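Ferulic acid decarboxylase 1 (PDB 4ZAD) probably catalyses, with manganese and prenylated FMN, the reversible decarboxylation of cinnamic, ferulic and p-coumaric acids to the corresponding vinyl aromatics. Local coordinates at residues D104-N109 / G335-A340; K343-Q348 / K401-V406; D395-S400 / H411-V416. One frame throughout, in Å; residues are numbered along the deposited sequence.

Contact 1. Residues D104-N109 / G335-A340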
loop_
_atom_site.group_PDB
_atom_site.type_symbol
_atom_site.label_atom_id
_atom_site.label_comp_id
_atom_site.label_asym_id
_atom_site.label_seq_id
_atom_site.Cartn_x
_atom_site.Cartn_y
_atom_site.Cartn_z
ATOM N N ASP A 104 -20.141 -9.685 8.317
ATOM C CA ASP A 104 -21.630 -9.647 8.191
ATOM C C ASP A 104 -22.294 -10.521 9.236
ATOM O O ASP A 104 -23.373 -10.198 9.736
ATOM C CB ASP A 104 -22.158 -9.985 6.771
ATOM C CG ASP A 104 -21.616 -9.030 5.686
ATOM O OD1 ASP A 104 -21.319 -7.852 6.023
ATOM O OD2 ASP A 104 -21.462 -9.490 4.515
ATOM N N PHE A 105 -21.633 -11.620 9.577
ATOM C CA PHE A 105 -22.148 -12.516 10.595
ATOM C C PHE A 105 -22.231 -11.841 11.983
ATOM O O PHE A 105 -23.246 -11.981 12.683
ATOM C CB PHE A 105 -21.324 -13.785 10.622
ATOM C CG PHE A 105 -21.808 -14.793 11.623
ATOM C CD1 PHE A 105 -22.972 -15.517 11.397
ATOM C CD2 PHE A 105 -21.098 -15.015 12.803
ATOM C CE1 PHE A 105 -23.418 -16.464 12.333
ATOM C CE2 PHE A 105 -21.544 -15.943 13.754
ATOM C CZ PHE A 105 -22.706 -16.678 13.518
ATOM N N LEU A 106 -21.181 -11.102 12.363
ATOM C CA LEU A 106 -21.158 -10.354 13.617
ATOM C C LEU A 106 -22.219 -9.247 13.577
ATOM O O LEU A 106 -23.042 -9.144 14.457
ATOM C CB LEU A 106 -19.779 -9.768 13.889
ATOM C CG LEU A 106 -18.584 -10.710 14.091
ATOM C CD1 LEU A 106 -17.251 -10.007 13.729
ATOM C CD2 LEU A 106 -18.504 -11.364 15.518
ATOM N N VAL A 107 -22.205 -8.418 12.556
ATOM C CA VAL A 107 -23.262 -7.425 12.387
ATOM C C VAL A 107 -24.657 -8.058 12.485
ATOM O O VAL A 107 -25.520 -7.563 13.214
ATOM C CB VAL A 107 -23.083 -6.660 11.034
ATOM C CG1 VAL A 107 -24.337 -5.871 10.655
ATOM C CG2 VAL A 107 -21.833 -5.760 11.122
ATOM N N ALA A 108 -24.857 -9.169 11.782
ATOM C CA ALA A 108 -26.159 -9.834 11.730
ATOM C C ALA A 108 -26.642 -10.199 13.122
ATOM O O ALA A 108 -27.839 -10.111 13.412
ATOM C CB ALA A 108 -26.087 -11.055 10.879
ATOM N N ASN A 109 -25.701 -10.583 13.987
ATOM C CA ASN A 109 -26.032 -11.059 15.335
ATOM C C ASN A 109 -25.963 -9.982 16.452
ATOM O O ASN A 109 -26.073 -10.303 17.646
ATOM C CB ASN A 109 -25.178 -12.292 15.661
ATOM C CG ASN A 109 -25.698 -13.582 14.971
ATOM O OD1 ASN A 109 -26.499 -14.326 15.549
ATOM N ND2 ASN A 109 -25.213 -13.857 13.756
ATOM N N GLY A 335 -8.587 -4.300 14.473
ATOM C CA GLY A 335 -9.184 -3.620 13.338
ATOM C C GLY A 335 -10.472 -4.240 12.767
ATOM O O GLY A 335 -11.433 -3.516 12.444
ATOM N N GLY A 336 -10.484 -5.565 12.618
ATOM C CA GLY A 336 -11.618 -6.256 12.038
ATOM C C GLY A 336 -12.843 -6.003 12.862
ATOM O O GLY A 336 -13.933 -5.780 12.344
ATOM N N LEU A 337 -12.654 -6.006 14.178
ATOM C CA LEU A 337 -13.788 -5.948 15.071
ATOM C C LEU A 337 -14.205 -4.516 15.295
ATOM O O LEU A 337 -15.367 -4.267 15.498
ATOM C CB LEU A 337 -13.459 -6.651 16.380
ATOM C CG LEU A 337 -13.056 -8.125 16.204
ATOM C CD1 LEU A 337 -12.678 -8.664 17.562
ATOM C CD2 LEU A 337 -14.159 -8.965 15.526
ATOM N N VAL A 338 -13.272 -3.566 15.238
ATOM C CA VAL A 338 -13.681 -2.172 15.096
ATOM C C VAL A 338 -14.512 -2.007 13.840
ATOM O O VAL A 338 -15.526 -1.335 13.867
ATOM C CB VAL A 338 -12.514 -1.171 15.062
ATOM C CG1 VAL A 338 -12.958 0.106 14.414
ATOM C CG2 VAL A 338 -12.040 -0.896 16.477
ATOM N N SER A 339 -14.083 -2.641 12.751
ATOM C CA SER A 339 -14.796 -2.553 11.467
ATOM C C SER A 339 -16.214 -3.087 11.578
ATOM O O SER A 339 -17.142 -2.461 11.086
ATOM C CB SER A 339 -14.074 -3.337 10.365
ATOM O OG SER A 339 -12.811 -2.799 10.151
ATOM N N ALA A 340 -16.342 -4.257 12.205
ATOM C CA ALA A 340 -17.621 -4.886 12.411
ATOM C C ALA A 340 -18.517 -4.030 13.293
ATOM O O ALA A 340 -19.644 -3.746 12.916
ATOM C CB ALA A 340 -17.451 -6.249 12.998
#
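Gly335 O, at the start of the turns from which Leu337 and Ala340 reach across to Leu106, is gripped twice by Ser339. The backbone N of Ser339 supplies the ordinary helical bond, while Ser339 OG lies 2.8 Å from Gly335 O and comes in above the carbonyl plane, on the face opposite to that N. The buried hydroxyl is thus folded back onto its own helix. Phe105 O is gripped in the same way: Asn109 N and Asn109 ND2 reach it from opposite faces, with ND2 to Phe105 O at 2.9 Å. That bond is nearly straight and lies in the amide plane. Asn109 ND2 also lies over one face of the Phe105 ring, offset toward the rim, just where the chain leaves helical geometry.

Between the helices the contact is apolar. The segments 104-108 and 335-340 cross at -46°, their axes approaching to 9.9 Å. The pair joins the N-terminal and C-terminal parts of the UbiD-family chain, though 225 residues lie between the segments in sequence. Leu106 carries it with a single methyl: CG lies anti to the carbonyl carbon (chi1 -63°), and CD1 stands 3.7 Å from Leu337 CD2 and 3.8 Å from Ala340 CB. The two leucine side chains pass each other at a slant. The closest CA pair is that of Ala340 and Val107, 6.2 Å apart. There Val107 CG2 rests 3.5 Å from Ala340 O, a methyl-to-carbonyl contact without a hydrogen bond. Leu228 touches both Leu106 and Leu337, and Tyr243 OH bonds to Leu106 O. The Leu337 side chain is about 6 Å from the bound prenylated flavin.

Contact 2. Residues K343-Q348 / K401-V406. With 4LU (1-deoxy-5-O-phosphono-1-(3,3,4,5-tetramethyl-9,11-dioxo-2,3,8,9,10,11-hexahydro-7H-quinolino[1,8-fg]pteridin-12-ium-7-y l)-D-ribitol), chain E.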
loop_
_atom_site.group_PDB
_atom_site.type_symbol
_atom_site.label_atom_id
_atom_site.label_comp_id
_atom_site.label_asym_id
_atom_site.label_seq_id
_atom_site.Cartn_x
_atom_site.Cartn_y
_atom_site.Cartn_z
ATOM N N LYS A 343 -19.689 -1.020 11.337
ATOM C CA LYS A 343 -20.682 -1.380 10.321
ATOM C C LYS A 343 -22.026 -1.453 11.030
ATOM O O LYS A 343 -22.969 -0.862 10.588
ATOM C CB LYS A 343 -20.375 -2.729 9.671
ATOM C CG LYS A 343 -20.616 -2.798 8.203
ATOM C CD LYS A 343 -22.080 -2.717 7.763
ATOM C CE LYS A 343 -22.298 -3.514 6.387
ATOM N NZ LYS A 343 -21.698 -4.958 6.373
ATOM N N TYR A 344 -22.088 -2.158 12.157
ATOM C CA TYR A 344 -23.338 -2.270 12.850
ATOM C C TYR A 344 -23.886 -0.887 13.161
ATOM O O TYR A 344 -24.968 -0.540 12.726
ATOM C CB TYR A 344 -23.282 -3.144 14.106
ATOM C CG TYR A 344 -24.649 -3.188 14.758
ATOM C CD1 TYR A 344 -25.711 -3.907 14.176
ATOM C CD2 TYR A 344 -24.923 -2.430 15.884
ATOM C CE1 TYR A 344 -26.991 -3.883 14.738
ATOM C CE2 TYR A 344 -26.186 -2.405 16.442
ATOM C CZ TYR A 344 -27.207 -3.125 15.874
ATOM O OH TYR A 344 -28.455 -3.089 16.472
ATOM N N LEU A 345 -23.126 -0.086 13.886
ATOM C CA LEU A 345 -23.590 1.230 14.274
ATOM C C LEU A 345 -24.048 2.102 13.095
ATOM O O LEU A 345 -24.991 2.866 13.224
ATOM C CB LEU A 345 -22.499 1.933 15.095
ATOM C CG LEU A 345 -22.322 1.386 16.511
ATOM C CD1 LEU A 345 -21.259 2.144 17.290
ATOM C CD2 LEU A 345 -23.669 1.514 17.231
ATOM N N ILE A 346 -23.403 1.966 11.942
ATOM C CA ILE A 346 -23.668 2.827 10.772
ATOM C C ILE A 346 -25.013 2.457 10.131
ATOM O O ILE A 346 -25.822 3.291 9.768
ATOM C CB ILE A 346 -22.515 2.691 9.756
ATOM C CG1 ILE A 346 -21.361 3.593 10.154
ATOM C CG2 ILE A 346 -22.937 3.068 8.406
ATOM C CD1 ILE A 346 -20.169 3.594 9.160
ATOM N N SER A 347 -25.168 1.175 9.920
ATOM C CA SER A 347 -26.439 0.464 9.815
ATOM C C SER A 347 -27.661 1.062 10.485
ATOM O O SER A 347 -28.755 0.979 9.991
ATOM C CB SER A 347 -26.175 -0.836 10.519
ATOM O OG SER A 347 -27.255 -1.688 10.514
ATOM N N GLN A 348 -27.477 1.592 11.671
ATOM C CA GLN A 348 -28.572 2.111 12.441
ATOM C C GLN A 348 -28.687 3.607 12.266
ATOM O O GLN A 348 -29.559 4.199 12.866
ATOM C CB GLN A 348 -28.356 1.782 13.913
ATOM C CG GLN A 348 -28.414 0.315 14.208
ATOM C CD GLN A 348 -29.811 -0.267 14.022
ATOM O OE1 GLN A 348 -30.031 -1.111 13.151
ATOM N NE2 GLN A 348 -30.764 0.191 14.838
ATOM N N LYS A 401 -21.977 9.618 20.772
ATOM C CA LYS A 401 -22.087 8.690 21.901
ATOM C C LYS A 401 -22.075 7.248 21.440
ATOM O O LYS A 401 -21.808 6.337 22.235
ATOM C CB LYS A 401 -23.340 8.988 22.745
ATOM C CG LYS A 401 -24.703 8.745 22.086
ATOM C CD LYS A 401 -25.814 8.465 23.190
ATOM C CE LYS A 401 -27.268 8.953 22.823
ATOM N NZ LYS A 401 -27.830 8.511 21.464
ATOM N N GLU A 402 -22.409 7.040 20.169
ATOM C CA GLU A 402 -22.363 5.695 19.588
ATOM C C GLU A 402 -20.913 5.251 19.382
ATOM O O GLU A 402 -20.527 4.192 19.886
ATOM C CB GLU A 402 -23.121 5.597 18.243
ATOM C CG GLU A 402 -24.651 5.578 18.350
ATOM C CD GLU A 402 -25.284 6.948 18.647
ATOM O OE1 GLU A 402 -24.637 8.011 18.462
ATOM O OE2 GLU A 402 -26.455 6.941 19.104
ATOM N N CYS A 403 -20.132 6.071 18.666
ATOM C CA CYS A 403 -18.812 5.689 18.176
ATOM C C CYS A 403 -17.578 6.325 18.876
ATOM O O CYS A 403 -16.459 6.007 18.535
ATOM C CB CYS A 403 -18.748 6.034 16.705
ATOM S SG CYS A 403 -20.115 5.385 15.767
ATOM N N TYR A 404 -17.788 7.204 19.849
ATOM C CA TYR A 404 -16.696 7.922 20.485
ATOM C C TYR A 404 -15.559 7.010 20.919
ATOM O O TYR A 404 -14.402 7.329 20.689
ATOM C CB TYR A 404 -17.203 8.759 21.682
ATOM C CG TYR A 404 -17.345 8.012 22.970
ATOM C CD1 TYR A 404 -18.453 7.227 23.199
ATOM C CD2 TYR A 404 -16.354 8.074 23.962
ATOM C CE1 TYR A 404 -18.602 6.516 24.394
ATOM C CE2 TYR A 404 -16.505 7.358 25.190
ATOM C CZ TYR A 404 -17.628 6.578 25.383
ATOM O OH TYR A 404 -17.839 5.843 26.532
ATOM N N LYS A 405 -15.900 5.888 21.538
ATOM C CA LYS A 405 -14.939 4.890 21.917
ATOM C C LYS A 405 -14.601 3.910 20.767
ATOM O O LYS A 405 -13.410 3.542 20.550
ATOM C CB LYS A 405 -15.496 4.080 23.086
ATOM C CG LYS A 405 -14.766 2.764 23.314
ATOM C CD LYS A 405 -15.141 2.098 24.640
ATOM C CE LYS A 405 -14.413 0.760 24.794
ATOM N NZ LYS A 405 -14.808 -0.191 23.736
ATOM N N VAL A 406 -15.644 3.445 20.073
ATOM C CA VAL A 406 -15.485 2.382 19.087
ATOM C C VAL A 406 -14.371 2.751 18.116
ATOM O O VAL A 406 -13.452 1.936 17.887
ATOM C CB VAL A 406 -16.771 2.119 18.291
ATOM C CG1 VAL A 406 -16.452 1.367 17.024
ATOM C CG2 VAL A 406 -17.850 1.416 19.163
HETATM C C9 4LU E . -6.743 -6.365 21.521
HETATM C C8 4LU E . -6.223 -7.639 21.261
HETATM C C7 4LU E . -4.960 -8.009 21.747
HETATM C C10 4LU E . -6.336 -3.719 24.059
HETATM C C6 4LU E . -4.160 -6.980 22.471
HETATM N N3 4LU E . -5.292 -2.272 26.126
HETATM C C2 4LU E . -6.565 -2.080 25.761
HETATM C C13 4LU E . -3.094 -8.168 24.230
HETATM C C5 4LU E . -2.838 -7.297 23.023
HETATM C C1 4LU E . -2.856 -4.918 23.826
HETATM O O2 4LU E . -7.223 -1.253 26.404
HETATM N N1 4LU E . -7.084 -2.794 24.732
HETATM C C4 4LU E . -4.500 -3.156 25.486
HETATM O O4 4LU E . -3.331 -3.230 25.937
HETATM C C4A 4LU E . -4.986 -3.897 24.434
HETATM N N5 4LU E . -4.066 -4.677 23.409
HETATM C C3 4LU E . -2.227 -6.149 23.671
HETATM C C12 4LU E . -1.911 -8.042 22.067
HETATM C C5A 4LU E . -4.749 -5.631 22.673
HETATM C C7M 4LU E . -4.369 -9.375 21.515
HETATM C C8M 4LU E . -7.104 -8.589 20.494
HETATM C C9A 4LU E . -6.109 -5.423 22.346
HETATM N N10 4LU E . -6.890 -4.435 23.042
HETATM C "C1'" 4LU E . -8.019 -3.765 22.382
HETATM C "C2'" 4LU E . -9.296 -4.146 23.130
HETATM O "O2'" 4LU E . -9.301 -5.574 23.329
HETATM C "C3'" 4LU E . -10.563 -3.685 22.399
HETATM O "O3'" 4LU E . -10.587 -2.244 22.323
HETATM C "C4'" 4LU E . -11.852 -4.183 23.088
HETATM O "O4'" 4LU E . -12.974 -3.458 22.575
HETATM C "C5'" 4LU E . -11.812 -3.951 24.609
HETATM O "O5'" 4LU E . -12.998 -4.339 25.273
HETATM P P 4LU E . -14.088 -3.308 25.792
HETATM O O2P 4LU E . -14.950 -4.289 26.586
HETATM O O3P 4LU E . -14.681 -2.732 24.488
HETATM O O1P 4LU E . -13.343 -2.271 26.606
#
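Leu345 reaches from helix 334-347 with its CD1 methyl, which makes the closest contacts. CD1 lies 3.4 Å from Glu402 O, 3.8 Å from Cys403 SG and 4.0 Å from Val406 CG2, so the loop 401-406 meets chiefly this branch. The Leu345 chain gets there with CG beside the backbone N (chi1 -73°) and CD1 extended beyond it. Glu402 meets Leu345 CD1 with its carbonyl O and CB: its side chain bends at chi2 (76°) and carries the carboxylate off to a salt bridge, Lys401 NZ to Glu402 OE2 at 3.2 Å, on the syn side but well out of the carboxylate plane. Behind Cys403, Ser400 OG bonds to its N and Phe396 and Leu397 of helix 386-399 touch its side chain.

Further along the same loop, Lys405 turns toward the cofactor. Its CB sits over the centre of one face of the Tyr404 ring, while Tyr404 OH is tied to Asp236. The chain runs nearly straight until a bend at chi4, which delivers NZ to the phosphate, 2.7 Å from O3P of the prenylated flavin. Gln196 and His197 also bond to the cofactor. A buried ammonium group this close to the phosphate probably stays protonated and offsets part of the cofactor's negative charge.

Contact 3. Residues D395-S400 / H411-V416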
loop_
_atom_site.group_PDB
_atom_site.type_symbol
_atom_site.label_atom_id
_atom_site.label_comp_id
_atom_site.label_asym_id
_atom_site.label_seq_id
_atom_site.Cartn_x
_atom_site.Cartn_y
_atom_site.Cartn_z
ATOM N N ASP A 395 -18.236 13.553 12.560
ATOM C CA ASP A 395 -18.918 13.883 13.798
ATOM C C ASP A 395 -19.430 12.574 14.352
ATOM O O ASP A 395 -19.300 12.282 15.559
ATOM C CB ASP A 395 -20.075 14.867 13.591
ATOM C CG ASP A 395 -19.615 16.331 13.595
ATOM O OD1 ASP A 395 -18.431 16.611 13.942
ATOM O OD2 ASP A 395 -20.454 17.217 13.244
ATOM N N PHE A 396 -19.963 11.761 13.454
ATOM C CA PHE A 396 -20.545 10.523 13.881
ATOM C C PHE A 396 -19.542 9.521 14.432
ATOM O O PHE A 396 -19.770 8.958 15.479
ATOM C CB PHE A 396 -21.341 9.870 12.782
ATOM C CG PHE A 396 -22.055 8.640 13.241
ATOM C CD1 PHE A 396 -22.985 8.711 14.280
ATOM C CD2 PHE A 396 -21.788 7.400 12.660
ATOM C CE1 PHE A 396 -23.628 7.542 14.730
ATOM C CE2 PHE A 396 -22.429 6.271 13.091
ATOM C CZ PHE A 396 -23.349 6.337 14.127
ATOM N N LEU A 397 -18.469 9.290 13.694
ATOM C CA LEU A 397 -17.473 8.318 14.045
ATOM C C LEU A 397 -16.533 8.813 15.164
ATOM O O LEU A 397 -16.120 8.016 15.999
ATOM C CB LEU A 397 -16.673 7.915 12.804
ATOM C CG LEU A 397 -17.469 7.173 11.715
ATOM C CD1 LEU A 397 -16.524 6.711 10.591
ATOM C CD2 LEU A 397 -18.210 5.961 12.247
ATOM N N PHE A 398 -16.213 10.105 15.200
ATOM C CA PHE A 398 -15.267 10.596 16.191
ATOM C C PHE A 398 -15.910 11.137 17.467
ATOM O O PHE A 398 -15.272 11.110 18.528
ATOM C CB PHE A 398 -14.342 11.679 15.615
ATOM C CG PHE A 398 -13.472 11.228 14.460
ATOM C CD1 PHE A 398 -12.948 9.948 14.404
ATOM C CD2 PHE A 398 -13.152 12.115 13.449
ATOM C CE1 PHE A 398 -12.162 9.551 13.334
ATOM C CE2 PHE A 398 -12.346 11.733 12.398
ATOM C CZ PHE A 398 -11.870 10.444 12.328
ATOM N N ARG A 399 -17.150 11.626 17.375
ATOM C CA ARG A 399 -17.735 12.349 18.491
ATOM C C ARG A 399 -19.051 11.819 19.024
ATOM O O ARG A 399 -19.467 12.210 20.127
ATOM C CB ARG A 399 -17.940 13.804 18.112
ATOM C CG ARG A 399 -16.682 14.584 17.753
ATOM C CD ARG A 399 -16.989 16.092 17.781
ATOM N NE ARG A 399 -15.861 16.880 17.293
ATOM C CZ ARG A 399 -15.339 17.988 17.854
ATOM N NH1 ARG A 399 -15.838 18.546 18.979
ATOM N NH2 ARG A 399 -14.297 18.564 17.237
ATOM N N SER A 400 -19.738 10.956 18.281
ATOM C CA SER A 400 -21.040 10.531 18.754
ATOM C C SER A 400 -20.914 9.620 19.969
ATOM O O SER A 400 -19.898 8.923 20.167
ATOM C CB SER A 400 -21.840 9.847 17.657
ATOM O OG SER A 400 -21.363 8.551 17.373
ATOM N N HIS A 411 -7.545 7.235 12.942
ATOM C CA HIS A 411 -7.100 8.500 12.644
ATOM C C HIS A 411 -7.399 9.081 11.250
ATOM O O HIS A 411 -7.320 10.271 11.064
ATOM C CB HIS A 411 -5.637 8.696 12.948
ATOM C CG HIS A 411 -5.337 9.145 14.350
ATOM N ND1 HIS A 411 -5.525 8.330 15.453
ATOM C CD2 HIS A 411 -4.759 10.275 14.820
ATOM C CE1 HIS A 411 -5.117 8.960 16.540
ATOM N NE2 HIS A 411 -4.664 10.146 16.185
ATOM N N GLU A 412 -7.741 8.241 10.280
ATOM C CA GLU A 412 -8.072 8.723 8.954
ATOM C C GLU A 412 -9.195 7.864 8.390
ATOM O O GLU A 412 -9.138 6.636 8.429
ATOM C CB GLU A 412 -6.837 8.695 8.065
ATOM C CG GLU A 412 -7.082 9.202 6.655
ATOM C CD GLU A 412 -5.889 9.905 6.036
ATOM O OE1 GLU A 412 -4.805 9.935 6.654
ATOM O OE2 GLU A 412 -6.048 10.439 4.928
ATOM N N ILE A 413 -10.251 8.518 7.927
ATOM C CA ILE A 413 -11.419 7.828 7.416
ATOM C C ILE A 413 -11.396 8.156 5.943
ATOM O O ILE A 413 -11.133 9.302 5.582
ATOM C CB ILE A 413 -12.721 8.337 7.999
ATOM C CG1 ILE A 413 -12.644 8.425 9.534
ATOM C CG2 ILE A 413 -13.882 7.451 7.512
ATOM C CD1 ILE A 413 -12.441 7.077 10.264
ATOM N N ILE A 414 -11.633 7.149 5.108
ATOM C CA ILE A 414 -11.384 7.265 3.702
ATOM C C ILE A 414 -12.646 6.959 2.941
ATOM O O ILE A 414 -13.122 5.864 2.960
ATOM C CB ILE A 414 -10.315 6.317 3.311
ATOM C CG1 ILE A 414 -8.982 6.788 3.932
ATOM C CG2 ILE A 414 -10.216 6.259 1.809
ATOM C CD1 ILE A 414 -7.822 5.924 3.581
ATOM N N LEU A 415 -13.253 7.959 2.337
ATOM C CA LEU A 415 -14.531 7.751 1.691
ATOM C C LEU A 415 -14.242 7.445 0.230
ATOM O O LEU A 415 -13.551 8.204 -0.422
ATOM C CB LEU A 415 -15.393 8.977 1.838
ATOM C CG LEU A 415 -15.635 9.449 3.289
ATOM C CD1 LEU A 415 -16.401 10.837 3.278
ATOM C CD2 LEU A 415 -16.350 8.467 4.155
ATOM N N VAL A 416 -14.739 6.311 -0.253
ATOM C CA VAL A 416 -14.507 5.900 -1.605
ATOM C C VAL A 416 -15.781 5.348 -2.246
ATOM O O VAL A 416 -16.666 4.850 -1.562
ATOM C CB VAL A 416 -13.364 4.871 -1.674
ATOM C CG1 VAL A 416 -13.715 3.562 -0.935
ATOM C CG2 VAL A 416 -13.025 4.621 -3.121
#
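This is a buried, wholly apolar helix-on-sheet contact, in which residues near the C-terminal part of helix 386-399 lie against strand 412-417, the middle strand of the five-stranded mixed sheet in the C-terminal domain. Ile413 carries the strand side. Its CG1 approaches the Phe398 ring obliquely, 3.5 Å from Phe398 CZ, the two side chains coming from opposite directions. CD1 of Ile413 then bridges to the neighbouring residue, 4.1 Å from Leu397 CD1, and Ile413 CG2 touches that same leucine methyl. With CG1 anti to the carbonyl carbon (chi1 -49°) and CG2 anti to the backbone N, both branches of the isoleucine are put to use.

Strand 369-374 runs parallel to and beside 412-417, and helix 386-399 lies between them in sequence, which makes the unit a beta-alpha-beta crossover. Phe398 is further held by a T-shaped stack with Phe445. The helix widens into a pi-type turn at 395-399; Ser400 OG also approaches Phe396 O, but the modelled 2.5 Å is doubtfully short. Glu412 points away from the helix; Thr473 and Tyr432 hydroxyls bond its OE2, and Pro438 of the second subunit packs on it.

Contact 1 comes first along the chain and closes before contact 2 opens, whereas the segments of contacts 2 and 3 alternate. Helix 334-347 serves contacts 1 and 2, whose centres are 11 Å apart; a salt bridge, Asp104 OD1 to Lys343 NZ at 2.9 Å, joins them directly. The centres of contacts 2 and 3 are about 10 Å apart, with Cys403 CB 3.3 Å from Phe396 O, but the centre of contact 3 is 17 Å from that of contact 1 and the two do not touch. The series therefore runs from helix 99-108 through helix 334-347 and the cofactor-binding loop to the C-terminal sheet; phosphate-binding Lys405 sits in the crossover loop between helix 386-399 and strand 412-417.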